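Local structure of putative uncharacterized protein (Ustilago maydis, 4GNX) at residues A[61-66]-A[74-79]; A[33-38]-A[45-50]; A[8-13]-A[39-44]; A[24-29]-A[57-62]. The protein probably serves as the small, OB-fold subunit of replication protein A, the trimeric complex that binds single-stranded DNA. All blocks are in the same frame, centred on the assembly; numbering follows the deposited sequence.

Interaction 1: residues A[61-66]-A[74-79]; sequences VEVTGK and FQANQI
The last beta hairpin of an OB-fold barrel is built from segments 61-66 and 74-79, and a classic beta bulge breaks its antiparallel pairing. At the bulge two consecutive residues, Asn-77 and Gln-78, face Thr-64, whose carbonyl O takes both donors in its own plane: Asn-77 N at 2.8 Å and Gln-78 N at 3.1 Å. Thr-64 N gives a bond back to Gln-78 O (3.0 Å), approaching from above that carbonyl plane. Beyond the bulge, Lys-66 and Gln-75 form a hydrogen-bonded pair; Gln-75 N meets Lys-66 O at 3.0 Å along a nearly straight N-H...O path (168°).

Between these bonded positions Gly-65 and Ala-76 make a close non-hydrogen-bonded pair, CA to CA 4.2 Å. Gly-65 has no side chain, and the Phe-74 ring lies against its backbone, CE2 coming to 3.4 Å from Gly-65 CA, while Lys-66 C sits over one ring face. Val-63, Ala-76 and Ile-79 share one side of the sheet. Val-63 turns CG1 anti to its backbone N (chi1 175°), setting it 4.1 Å from Ala-76 CB, and points CG2 to Ile-79 CG1 at 4.3 Å.

On the other side, Thr-64 OG1 bonds to Arg-22 of strand 20-31, the neighbour of 60-68 in the sheet. Glu-62 hydrogen-bonds through its carboxylate to Tyr-90 and Tyr-117 of a neighbouring chain. The bulge, with the corner that the chain turns at Asn-77, between 74-76 and 78-79, fits the strong coiling by which OB-fold strands wrap into a closed five-stranded barrel.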
loop_
_atom_site.group_PDB
_atom_site.type_symbol
_atom_site.label_atom_id
_atom_site.label_comp_id
_atom_site.label_asym_id
_atom_site.label_seq_id
_atom_site.Cartn_x
_atom_site.Cartn_y
_atom_site.Cartn_z
ATOM N N VAL A 61 2.148 11.623 -23.330
ATOM C CA VAL A 61 0.883 12.050 -23.868
ATOM C C VAL A 61 -0.169 10.944 -23.740
ATOM O O VAL A 61 0.181 9.760 -23.732
ATOM C CB VAL A 61 1.104 12.463 -25.322
ATOM C CG1 VAL A 61 1.364 11.236 -26.184
ATOM C CG2 VAL A 61 -0.072 13.261 -25.827
ATOM N N GLU A 62 -1.441 11.318 -23.590
ATOM C CA GLU A 62 -2.537 10.321 -23.624
ATOM C C GLU A 62 -3.431 10.585 -24.810
ATOM O O GLU A 62 -4.059 11.640 -24.898
ATOM C CB GLU A 62 -3.383 10.297 -22.337
ATOM C CG GLU A 62 -4.409 9.165 -22.316
ATOM C CD GLU A 62 -5.449 9.294 -21.201
ATOM O OE1 GLU A 62 -6.497 9.959 -21.415
ATOM O OE2 GLU A 62 -5.250 8.717 -20.098
ATOM N N VAL A 63 -3.496 9.618 -25.720
ATOM C CA VAL A 63 -4.308 9.801 -26.932
ATOM C C VAL A 63 -5.576 8.999 -26.866
ATOM O O VAL A 63 -5.528 7.809 -26.544
ATOM C CB VAL A 63 -3.583 9.331 -28.194
ATOM C CG1 VAL A 63 -4.521 9.438 -29.383
ATOM C CG2 VAL A 63 -2.305 10.124 -28.383
ATOM N N THR A 64 -6.698 9.642 -27.157
ATOM C CA THR A 64 -7.900 8.893 -27.446
ATOM C C THR A 64 -7.980 8.861 -28.956
ATOM O O THR A 64 -7.985 9.910 -29.615
ATOM C CB THR A 64 -9.180 9.490 -26.811
ATOM O OG1 THR A 64 -9.040 9.560 -25.386
ATOM C CG2 THR A 64 -10.361 8.615 -27.086
ATOM N N GLY A 65 -8.006 7.659 -29.513
ATOM C CA GLY A 65 -7.996 7.535 -30.959
ATOM C C GLY A 65 -8.620 6.268 -31.458
ATOM O O GLY A 65 -8.916 5.360 -30.682
ATOM N N LYS A 66 -8.812 6.207 -32.761
ATOM C CA LYS A 66 -9.446 5.073 -33.389
ATOM C C LYS A 66 -8.372 4.276 -34.116
ATOM O O LYS A 66 -7.591 4.843 -34.897
ATOM C CB LYS A 66 -10.535 5.586 -34.320
ATOM C CG LYS A 66 -10.773 4.821 -35.604
ATOM C CD LYS A 66 -12.167 4.232 -35.644
ATOM C CE LYS A 66 -12.595 4.000 -37.080
ATOM N NZ LYS A 66 -13.391 5.149 -37.576
ATOM N N PHE A 74 -3.262 4.977 -36.427
ATOM C CA PHE A 74 -4.120 5.615 -35.449
ATOM C C PHE A 74 -4.658 7.000 -35.744
ATOM O O PHE A 74 -3.869 7.926 -35.881
ATOM C CB PHE A 74 -3.245 5.811 -34.279
ATOM C CG PHE A 74 -3.801 5.265 -33.071
ATOM C CD1 PHE A 74 -3.336 4.057 -32.594
ATOM C CD2 PHE A 74 -4.802 5.944 -32.415
ATOM C CE1 PHE A 74 -3.848 3.527 -31.443
ATOM C CE2 PHE A 74 -5.332 5.422 -31.262
ATOM C CZ PHE A 74 -4.848 4.212 -30.771
ATOM N N GLN A 75 -5.979 7.170 -35.769
ATOM C CA GLN A 75 -6.544 8.489 -36.044
ATOM C C GLN A 75 -6.880 9.149 -34.711
ATOM O O GLN A 75 -7.874 8.792 -34.096
ATOM C CB GLN A 75 -7.758 8.419 -37.015
ATOM C CG GLN A 75 -8.324 9.766 -37.506
ATOM C CD GLN A 75 -8.965 9.747 -38.917
ATOM O OE1 GLN A 75 -9.353 8.691 -39.445
ATOM N NE2 GLN A 75 -9.080 10.940 -39.536
ATOM N N ALA A 76 -6.043 10.097 -34.273
ATOM C CA ALA A 76 -6.275 10.813 -33.015
ATOM C C ALA A 76 -7.589 11.574 -33.029
ATOM O O ALA A 76 -7.854 12.323 -33.955
ATOM C CB ALA A 76 -5.115 11.761 -32.692
ATOM N N ASN A 77 -8.402 11.366 -31.993
ATOM C CA ASN A 77 -9.601 12.161 -31.758
ATOM C C ASN A 77 -9.219 13.294 -30.800
ATOM O O ASN A 77 -9.308 14.472 -31.150
ATOM C CB ASN A 77 -10.765 11.293 -31.226
ATOM C CG ASN A 77 -11.368 10.339 -32.297
ATOM O OD1 ASN A 77 -11.381 10.634 -33.505
ATOM N ND2 ASN A 77 -11.902 9.200 -31.845
ATOM N N GLN A 78 -8.745 12.929 -29.606
ATOM C CA GLN A 78 -8.335 13.898 -28.581
ATOM C C GLN A 78 -6.977 13.578 -28.016
ATOM O O GLN A 78 -6.468 12.489 -28.188
ATOM C CB GLN A 78 -9.350 14.001 -27.441
ATOM C CG GLN A 78 -10.447 15.030 -27.683
ATOM C CD GLN A 78 -9.978 16.503 -27.662
ATOM O OE1 GLN A 78 -10.717 17.399 -27.205
ATOM N NE2 GLN A 78 -8.761 16.768 -28.177
ATOM N N ILE A 79 -6.371 14.540 -27.345
ATOM C CA ILE A 79 -5.028 14.332 -26.820
ATOM C C ILE A 79 -4.814 15.086 -25.485
ATOM O O ILE A 79 -5.182 16.260 -25.356
ATOM C CB ILE A 79 -3.933 14.707 -27.867
ATOM C CG1 ILE A 79 -4.082 13.936 -29.207
ATOM C CG2 ILE A 79 -2.555 14.467 -27.283
ATOM C CD1 ILE A 79 -4.784 14.677 -30.351
#

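Interaction 2: residues A[33-38]-A[45-50]; sequences NTLLMQ and VEIAMT
Five backbone hydrogen bonds join segments 33-38 and 45-50. Leu-35 and Ile-47 exchange two of them, Leu-35 N to Ile-47 O and Ile-47 N to Leu-35 O, each 2.8 Å; the second is the straighter, with an N-H...O angle of 170°. Met-37 and Val-45 form the other hydrogen-bonded pair, in which Val-45 N reaches Met-37 O at 2.9 Å along a more bent path (133°). Past the end of the regular pairing, Met-49 N meets Asn-33 O nearly along the C=O axis. A CA-H...O contact runs from Thr-34 CA to Ile-47 O at 3.3 Å.

This is the hairpin of the second and third strands of the OB barrel, and its faces differ sharply. Leu-35, Met-37, Val-45 and Ile-47 all turn to one side, toward the barrel interior, where Met-37 and Ile-47 meet Val-63, and Val-45 and Ile-47 meet Phe-74.

Apolar contacts fill that side. Leu-35 and Ile-47 run alongside each other, pointing the same way, Leu-35 CD2 4.1 Å from Ile-47 CG1. Met-37 starts extended, CG anti to the backbone N (chi1 -176°), then bends at its thioether so that CE crosses to Ile-47 CD1 at 3.7 Å. Met-49, bent at chi2 and chi3, brings its own CE back obliquely to Leu-35 CB, 3.5 Å away, and also packs on Ile-79.

On the opposite face Thr-34 and Leu-36 meet Glu-46 and the backbone: Thr-34 CG2 crosses the aliphatic part of Glu-46, 3.9 Å from CG, and Leu-36 CD1 rests 3.4 Å from Val-45 O.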
loop_
_atom_site.group_PDB
_atom_site.type_symbol
_atom_site.label_atom_id
_atom_site.label_comp_id
_atom_site.label_asym_id
_atom_site.label_seq_id
_atom_site.Cartn_x
_atom_site.Cartn_y
_atom_site.Cartn_z
ATOM N N ASN A 33 2.197 15.892 -39.047
ATOM C CA ASN A 33 1.032 15.495 -38.272
ATOM C C ASN A 33 1.098 14.040 -37.834
ATOM O O ASN A 33 0.110 13.470 -37.440
ATOM C CB ASN A 33 -0.243 15.762 -39.070
ATOM C CG ASN A 33 -0.498 17.246 -39.286
ATOM O OD1 ASN A 33 0.405 18.076 -39.117
ATOM N ND2 ASN A 33 -1.736 17.590 -39.663
ATOM N N THR A 34 2.273 13.442 -37.893
ATOM C CA THR A 34 2.435 12.103 -37.386
ATOM C C THR A 34 3.251 12.159 -36.108
ATOM O O THR A 34 4.247 12.879 -36.028
ATOM C CB THR A 34 3.096 11.182 -38.427
ATOM O OG1 THR A 34 2.348 11.245 -39.650
ATOM C CG2 THR A 34 3.124 9.729 -37.945
ATOM N N LEU A 35 2.816 11.408 -35.104
ATOM C CA LEU A 35 3.538 11.306 -33.855
ATOM C C LEU A 35 4.033 9.889 -33.701
ATOM O O LEU A 35 3.284 8.937 -33.948
ATOM C CB LEU A 35 2.588 11.612 -32.702
ATOM C CG LEU A 35 3.019 11.170 -31.308
ATOM C CD1 LEU A 35 4.148 12.053 -30.812
ATOM C CD2 LEU A 35 1.856 11.219 -30.336
ATOM N N LEU A 36 5.283 9.738 -33.285
ATOM C CA LEU A 36 5.762 8.425 -32.889
ATOM C C LEU A 36 5.840 8.312 -31.369
ATOM O O LEU A 36 6.512 9.104 -30.693
ATOM C CB LEU A 36 7.095 8.077 -33.541
ATOM C CG LEU A 36 7.405 6.575 -33.556
ATOM C CD1 LEU A 36 6.310 5.779 -34.248
ATOM C CD2 LEU A 36 8.740 6.324 -34.233
ATOM N N MET A 37 5.147 7.306 -30.846
ATOM C CA MET A 37 4.991 7.129 -29.419
ATOM C C MET A 37 5.528 5.778 -28.923
ATOM O O MET A 37 5.317 4.741 -29.560
ATOM C CB MET A 37 3.515 7.250 -29.101
ATOM C CG MET A 37 3.201 7.183 -27.629
ATOM S SD MET A 37 1.443 6.975 -27.316
ATOM C CE MET A 37 0.830 8.533 -27.966
ATOM N N GLN A 38 6.231 5.803 -27.788
ATOM C CA GLN A 38 6.627 4.582 -27.093
ATOM C C GLN A 38 5.618 4.245 -25.983
ATOM O O GLN A 38 5.279 5.097 -25.172
ATOM C CB GLN A 38 8.059 4.706 -26.555
ATOM C CG GLN A 38 8.460 3.620 -25.570
ATOM C CD GLN A 38 9.946 3.343 -25.552
ATOM O OE1 GLN A 38 10.761 4.220 -25.850
ATOM N NE2 GLN A 38 10.311 2.115 -25.207
ATOM N N VAL A 45 4.260 3.192 -31.767
ATOM C CA VAL A 45 2.926 3.333 -32.371
ATOM C C VAL A 45 2.878 4.633 -33.170
ATOM O O VAL A 45 3.295 5.690 -32.670
ATOM C CB VAL A 45 1.796 3.375 -31.307
ATOM C CG1 VAL A 45 0.440 3.604 -31.953
ATOM C CG2 VAL A 45 1.732 2.083 -30.530
ATOM N N GLU A 46 2.354 4.554 -34.397
ATOM C CA GLU A 46 2.270 5.710 -35.287
ATOM C C GLU A 46 0.904 6.364 -35.095
ATOM O O GLU A 46 -0.121 5.711 -35.282
ATOM C CB GLU A 46 2.429 5.238 -36.722
ATOM C CG GLU A 46 3.568 5.873 -37.504
ATOM C CD GLU A 46 3.794 5.196 -38.858
ATOM O OE1 GLU A 46 2.805 4.775 -39.502
ATOM O OE2 GLU A 46 4.964 5.081 -39.293
ATOM N N ILE A 47 0.874 7.636 -34.700
ATOM C CA ILE A 47 -0.406 8.334 -34.494
ATOM C C ILE A 47 -0.591 9.496 -35.477
ATOM O O ILE A 47 0.290 10.335 -35.633
ATOM C CB ILE A 47 -0.548 8.884 -33.059
ATOM C CG1 ILE A 47 0.060 7.921 -32.027
ATOM C CG2 ILE A 47 -2.009 9.217 -32.758
ATOM C CD1 ILE A 47 -0.926 7.368 -31.019
ATOM N N ALA A 48 -1.738 9.525 -36.143
ATOM C CA ALA A 48 -2.065 10.591 -37.072
ATOM C C ALA A 48 -2.770 11.661 -36.273
ATOM O O ALA A 48 -3.835 11.430 -35.692
ATOM C CB ALA A 48 -2.939 10.086 -38.211
ATOM N N MET A 49 -2.157 12.833 -36.244
ATOM C CA MET A 49 -2.554 13.907 -35.365
ATOM C C MET A 49 -3.492 14.920 -36.035
ATOM O O MET A 49 -3.373 15.205 -37.233
ATOM C CB MET A 49 -1.281 14.590 -34.857
ATOM C CG MET A 49 -1.327 15.084 -33.417
ATOM S SD MET A 49 -1.796 13.868 -32.163
ATOM C CE MET A 49 -0.763 12.492 -32.673
ATOM N N THR A 50 -4.429 15.440 -35.241
ATOM C CA THR A 50 -5.272 16.586 -35.596
ATOM C C THR A 50 -4.409 17.808 -35.960
ATOM O O THR A 50 -3.341 18.013 -35.380
ATOM C CB THR A 50 -6.239 16.912 -34.422
ATOM O OG1 THR A 50 -7.278 15.941 -34.393
ATOM C CG2 THR A 50 -6.906 18.264 -34.555
#

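Interaction 3: residues A[8-13]-A[39-44]; sequences INSSML and TSDLGN
A type I beta turn from Thr-39 to Leu-42 forms the tip of the hairpin between the second and third strands of the OB fold, and it meets the loop 8-13 that leads into the first long strand. Thr-39 presents CG2 to the backbone of that loop, 3.6 Å from Asn-9 CA. Its OG1, beside the backbone N, turns the other way and bonds to Gly-43 O at 2.9 Å; the same carbonyl also accepts Thr-39 N, so the neck of the turn is gripped twice. Ser-40 OG is held by Glu-97 of the helix 93-104, which also packs against Asn-9.

Asp-41 carries the polar part of the contact. Its carboxylate stacks on the Asn-9 amide, the planes 21° apart and Asp-41 CG 3.5 Å from Asn-9 CG. Ser-10 holds OG in the crowded position between backbone N and carbonyl carbon (chi1 56°), and from there OG donates to the anti lone pair of Asp-41 OD1, at 2.5 Å. At Gly-43 the turn comes back past this hydroxyl: Gly-43 CA lies 3.4 Å from Ser-10 OG.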
loop_
_atom_site.group_PDB
_atom_site.type_symbol
_atom_site.label_atom_id
_atom_site.label_comp_id
_atom_site.label_asym_id
_atom_site.label_seq_id
_atom_site.Cartn_x
_atom_site.Cartn_y
_atom_site.Cartn_z
ATOM N N ILE A 8 -4.971 0.735 -23.492
ATOM C CA ILE A 8 -4.237 -0.356 -24.106
ATOM C C ILE A 8 -2.762 -0.028 -24.342
ATOM O O ILE A 8 -2.343 1.125 -24.223
ATOM C CB ILE A 8 -4.956 -0.876 -25.389
ATOM C CG1 ILE A 8 -4.769 0.090 -26.551
ATOM C CG2 ILE A 8 -6.436 -1.147 -25.115
ATOM C CD1 ILE A 8 -4.653 -0.611 -27.877
ATOM N N ASN A 9 -1.979 -1.066 -24.611
ATOM C CA ASN A 9 -0.629 -0.900 -25.070
ATOM C C ASN A 9 -0.574 -1.312 -26.542
ATOM O O ASN A 9 -1.613 -1.633 -27.131
ATOM C CB ASN A 9 0.354 -1.672 -24.177
ATOM C CG ASN A 9 0.046 -3.170 -24.069
ATOM O OD1 ASN A 9 0.229 -3.755 -23.003
ATOM N ND2 ASN A 9 -0.363 -3.804 -25.172
ATOM N N SER A 10 0.615 -1.295 -27.140
ATOM C CA SER A 10 0.734 -1.479 -28.580
ATOM C C SER A 10 0.346 -2.901 -29.037
ATOM O O SER A 10 -0.087 -3.111 -30.179
ATOM C CB SER A 10 2.146 -1.118 -29.045
ATOM O OG SER A 10 3.149 -1.859 -28.363
ATOM N N SER A 11 0.475 -3.871 -28.139
ATOM C CA SER A 11 0.258 -5.245 -28.514
ATOM C C SER A 11 -1.224 -5.570 -28.561
ATOM O O SER A 11 -1.622 -6.563 -29.138
ATOM C CB SER A 11 0.980 -6.179 -27.561
ATOM O OG SER A 11 0.069 -6.638 -26.595
ATOM N N MET A 12 -2.041 -4.724 -27.968
ATOM C CA MET A 12 -3.475 -4.929 -27.973
ATOM C C MET A 12 -4.168 -4.295 -29.175
ATOM O O MET A 12 -5.359 -4.477 -29.377
ATOM C CB MET A 12 -4.084 -4.419 -26.676
ATOM C CG MET A 12 -3.623 -5.224 -25.474
ATOM S SD MET A 12 -3.987 -4.517 -23.852
ATOM C CE MET A 12 -5.782 -4.565 -23.804
ATOM N N LEU A 13 -3.426 -3.562 -29.992
ATOM C CA LEU A 13 -4.035 -2.911 -31.150
ATOM C C LEU A 13 -4.872 -3.857 -31.996
ATOM O O LEU A 13 -6.019 -3.551 -32.277
ATOM C CB LEU A 13 -2.987 -2.229 -32.023
ATOM C CG LEU A 13 -2.265 -1.072 -31.334
ATOM C CD1 LEU A 13 -1.064 -0.702 -32.167
ATOM C CD2 LEU A 13 -3.154 0.139 -31.128
ATOM N N THR A 39 5.155 2.997 -25.969
ATOM C CA THR A 39 4.165 2.520 -25.015
ATOM C C THR A 39 4.799 1.800 -23.824
ATOM O O THR A 39 5.939 1.364 -23.916
ATOM C CB THR A 39 3.179 1.541 -25.671
ATOM O OG1 THR A 39 2.916 1.949 -27.000
ATOM C CG2 THR A 39 1.879 1.619 -24.960
ATOM N N SER A 40 4.045 1.680 -22.723
ATOM C CA SER A 40 4.408 0.849 -21.572
ATOM C C SER A 40 4.818 -0.541 -22.011
ATOM O O SER A 40 5.644 -1.193 -21.386
ATOM C CB SER A 40 3.220 0.738 -20.622
ATOM O OG SER A 40 2.084 0.194 -21.273
ATOM N N ASP A 41 4.194 -0.974 -23.095
ATOM C CA ASP A 41 4.482 -2.195 -23.809
ATOM C C ASP A 41 5.935 -2.296 -24.258
ATOM O O ASP A 41 6.427 -3.388 -24.537
ATOM C CB ASP A 41 3.614 -2.168 -25.063
ATOM C CG ASP A 41 3.184 -3.536 -25.502
ATOM O OD1 ASP A 41 3.206 -3.795 -26.718
ATOM O OD2 ASP A 41 2.821 -4.359 -24.642
ATOM N N LEU A 42 6.603 -1.146 -24.336
ATOM C CA LEU A 42 7.907 -0.963 -25.000
ATOM C C LEU A 42 7.836 -0.939 -26.509
ATOM O O LEU A 42 8.854 -0.778 -27.176
ATOM C CB LEU A 42 8.957 -1.965 -24.546
ATOM C CG LEU A 42 9.574 -1.659 -23.183
ATOM C CD1 LEU A 42 10.813 -2.516 -22.985
ATOM C CD2 LEU A 42 9.897 -0.177 -23.027
ATOM N N GLY A 43 6.629 -1.073 -27.044
ATOM C CA GLY A 43 6.418 -0.987 -28.482
ATOM C C GLY A 43 6.030 0.394 -28.965
ATOM O O GLY A 43 5.428 1.158 -28.243
ATOM N N ASN A 44 6.384 0.704 -30.205
ATOM C CA ASN A 44 6.144 2.023 -30.772
ATOM C C ASN A 44 4.874 2.018 -31.599
ATOM O O ASN A 44 4.441 0.956 -32.036
ATOM C CB ASN A 44 7.356 2.481 -31.583
ATOM C CG ASN A 44 8.539 2.901 -30.706
ATOM O OD1 ASN A 44 9.622 3.144 -31.207
ATOM N ND2 ASN A 44 8.330 2.995 -29.398
#

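Interaction 4: residues A[24-29]-A[57-62]; sequences VGKVHK and SSTFVE
Three backbone hydrogen bonds tie strand 24-29 to segment 57-62, all lined up nearly along the C=O axis. Gly-25 and Val-61 form a hydrogen-bonded pair, Gly-25 N to Val-61 O at 3.1 Å and Val-61 N to Gly-25 O at 2.9 Å. Val-27 N donates to Thr-59 O at 2.7 Å, with an N-H...O angle of 174°.

Side chains on one face reinforce this pairing. Lys-26 lays its CG over a face of the Phe-60 ring, 3.8 Å from the centroid and offset toward the rim, a CH-pi contact. A bend at chi2 (-86°) then carries the lysine chain alongside Thr-59, where CE is 3.8 Å from Thr-59 CG2. Further along this face Val-24 CG2 crosses the aliphatic part of Glu-62, 3.9 Å from CG. On the other face Val-27 CG2 approaches Val-61 CG1 at 4.2 Å; Gly-25, lacking a side chain, brings only backbone to that side.

The pairing joins the first and fourth strands of the OB barrel. In this fold the first strand is long and curved and bonds to different partners along its edges: Lys-26 bonds through its backbone to Gln-38 of strand 34-39, and His-28 and Lys-29 both face Leu-36 in a classic beta bulge.

Farther out, Phe-60 is positioned by Thr-83, whose OG1 bonds to its backbone N, and by packing of its ring on Phe-82 and Val-91. Ser-58 OG bonds to Val-55 O just upstream, and Val-24 also packs on Tyr-117 of a neighbouring chain.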
loop_
_atom_site.group_PDB
_atom_site.type_symbol
_atom_site.label_atom_id
_atom_site.label_comp_id
_atom_site.label_asym_id
_atom_site.label_seq_id
_atom_site.Cartn_x
_atom_site.Cartn_y
_atom_site.Cartn_z
ATOM N N VAL A 24 -1.225 5.590 -23.742
ATOM C CA VAL A 24 -0.256 6.509 -23.150
ATOM C C VAL A 24 1.156 6.178 -23.596
ATOM O O VAL A 24 1.550 5.019 -23.650
ATOM C CB VAL A 24 -0.270 6.455 -21.606
ATOM C CG1 VAL A 24 0.679 7.499 -21.029
ATOM C CG2 VAL A 24 -1.668 6.700 -21.055
ATOM N N GLY A 25 1.941 7.195 -23.889
ATOM C CA GLY A 25 3.305 6.940 -24.286
ATOM C C GLY A 25 4.183 8.151 -24.241
ATOM O O GLY A 25 3.692 9.276 -24.144
ATOM N N LYS A 26 5.483 7.892 -24.289
ATOM C CA LYS A 26 6.524 8.909 -24.321
ATOM C C LYS A 26 6.736 9.316 -25.771
ATOM O O LYS A 26 6.856 8.470 -26.652
ATOM C CB LYS A 26 7.828 8.336 -23.758
ATOM C CG LYS A 26 8.756 9.321 -23.062
ATOM C CD LYS A 26 9.693 10.022 -24.020
ATOM C CE LYS A 26 10.888 10.593 -23.283
ATOM N NZ LYS A 26 11.739 11.411 -24.206
ATOM N N VAL A 27 6.760 10.620 -26.016
ATOM C CA VAL A 27 6.934 11.153 -27.364
ATOM C C VAL A 27 8.367 10.945 -27.819
ATOM O O VAL A 27 9.312 11.415 -27.180
ATOM C CB VAL A 27 6.563 12.648 -27.448
ATOM C CG1 VAL A 27 6.816 13.186 -28.845
ATOM C CG2 VAL A 27 5.104 12.846 -27.071
ATOM N N HIS A 28 8.515 10.225 -28.925
ATOM C CA HIS A 28 9.824 9.922 -29.500
ATOM C C HIS A 28 10.175 10.963 -30.524
ATOM O O HIS A 28 11.192 11.640 -30.422
ATOM C CB HIS A 28 9.802 8.530 -30.127
ATOM C CG HIS A 28 11.084 7.756 -29.941
ATOM N ND1 HIS A 28 12.157 7.921 -30.750
ATOM C CD2 HIS A 28 11.440 6.788 -28.998
ATOM C CE1 HIS A 28 13.150 7.109 -30.343
ATOM N NE2 HIS A 28 12.712 6.415 -29.269
ATOM N N LYS A 29 9.307 11.110 -31.515
ATOM C CA LYS A 29 9.516 12.048 -32.600
ATOM C C LYS A 29 8.163 12.622 -33.039
ATOM O O LYS A 29 7.117 12.008 -32.812
ATOM C CB LYS A 29 10.230 11.349 -33.763
ATOM C CG LYS A 29 10.712 12.290 -34.845
ATOM C CD LYS A 29 11.786 11.660 -35.716
ATOM C CE LYS A 29 11.215 10.691 -36.741
ATOM N NZ LYS A 29 12.285 9.847 -37.343
ATOM N N SER A 57 6.001 19.921 -27.851
ATOM C CA SER A 57 6.628 20.428 -26.631
ATOM C C SER A 57 6.151 19.712 -25.361
ATOM O O SER A 57 5.962 20.347 -24.314
ATOM C CB SER A 57 6.437 21.944 -26.528
ATOM O OG SER A 57 5.072 22.285 -26.682
ATOM N N SER A 58 5.986 18.391 -25.448
ATOM C CA SER A 58 5.495 17.594 -24.310
ATOM C C SER A 58 6.028 16.156 -24.282
ATOM O O SER A 58 6.248 15.549 -25.323
ATOM C CB SER A 58 3.971 17.578 -24.297
ATOM O OG SER A 58 3.473 16.582 -25.155
ATOM N N THR A 59 6.206 15.602 -23.089
ATOM C CA THR A 59 6.996 14.390 -22.964
ATOM C C THR A 59 6.118 13.140 -23.045
ATOM O O THR A 59 6.313 12.288 -23.914
ATOM C CB THR A 59 7.863 14.397 -21.684
ATOM O OG1 THR A 59 8.155 15.746 -21.290
ATOM C CG2 THR A 59 9.165 13.652 -21.915
ATOM N N PHE A 60 5.153 13.031 -22.144
ATOM C CA PHE A 60 4.218 11.926 -22.215
ATOM C C PHE A 60 2.871 12.437 -22.585
ATOM O O PHE A 60 2.477 13.522 -22.187
ATOM C CB PHE A 60 4.114 11.186 -20.907
ATOM C CG PHE A 60 5.396 10.567 -20.458
ATOM C CD1 PHE A 60 6.384 11.336 -19.837
ATOM C CD2 PHE A 60 5.614 9.209 -20.627
ATOM C CE1 PHE A 60 7.564 10.766 -19.399
ATOM C CE2 PHE A 60 6.790 8.630 -20.181
ATOM C CZ PHE A 60 7.767 9.410 -19.573
ATOM N N VAL A 61 2.148 11.623 -23.330
ATOM C CA VAL A 61 0.883 12.050 -23.868
ATOM C C VAL A 61 -0.169 10.944 -23.740
ATOM O O VAL A 61 0.181 9.760 -23.732
ATOM C CB VAL A 61 1.104 12.463 -25.322
ATOM C CG1 VAL A 61 1.364 11.236 -26.184
ATOM C CG2 VAL A 61 -0.072 13.261 -25.827
ATOM N N GLU A 62 -1.441 11.318 -23.590
ATOM C CA GLU A 62 -2.537 10.321 -23.624
ATOM C C GLU A 62 -3.431 10.585 -24.810
ATOM O O GLU A 62 -4.059 11.640 -24.898
ATOM C CB GLU A 62 -3.383 10.297 -22.337
ATOM C CG GLU A 62 -4.409 9.165 -22.316
ATOM C CD GLU A 62 -5.449 9.294 -21.201
ATOM O OE1 GLU A 62 -6.497 9.959 -21.415
ATOM O OE2 GLU A 62 -5.250 8.717 -20.098
#

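How the interactions relate
Interactions 1, 2 and 4 belong to one closed barrel, whereas interaction 3 joins two loops at its end. Strand 60-68 serves both 1 and 4. Interaction 2 is tied to 1 by probable hydrogen bonds of Ala-48 with Phe-74 and Ala-76, and to 4 by those of Leu-36 with His-28 and Gln-38 with Lys-26. All four are partly buried. The three strand pairings send apolar groups into a shared, buried interior, where Met-37 packs on Val-61; their other faces are mixed, with Glu-46 beside Leu-36 and Lys-26 on Phe-60. Interaction 3 is more polar, buried at Asn-9 and Thr-39, partly exposed at Ser-10 and Asp-41, and meets the barrel where Ser-10 and Thr-39 pack on Val-45.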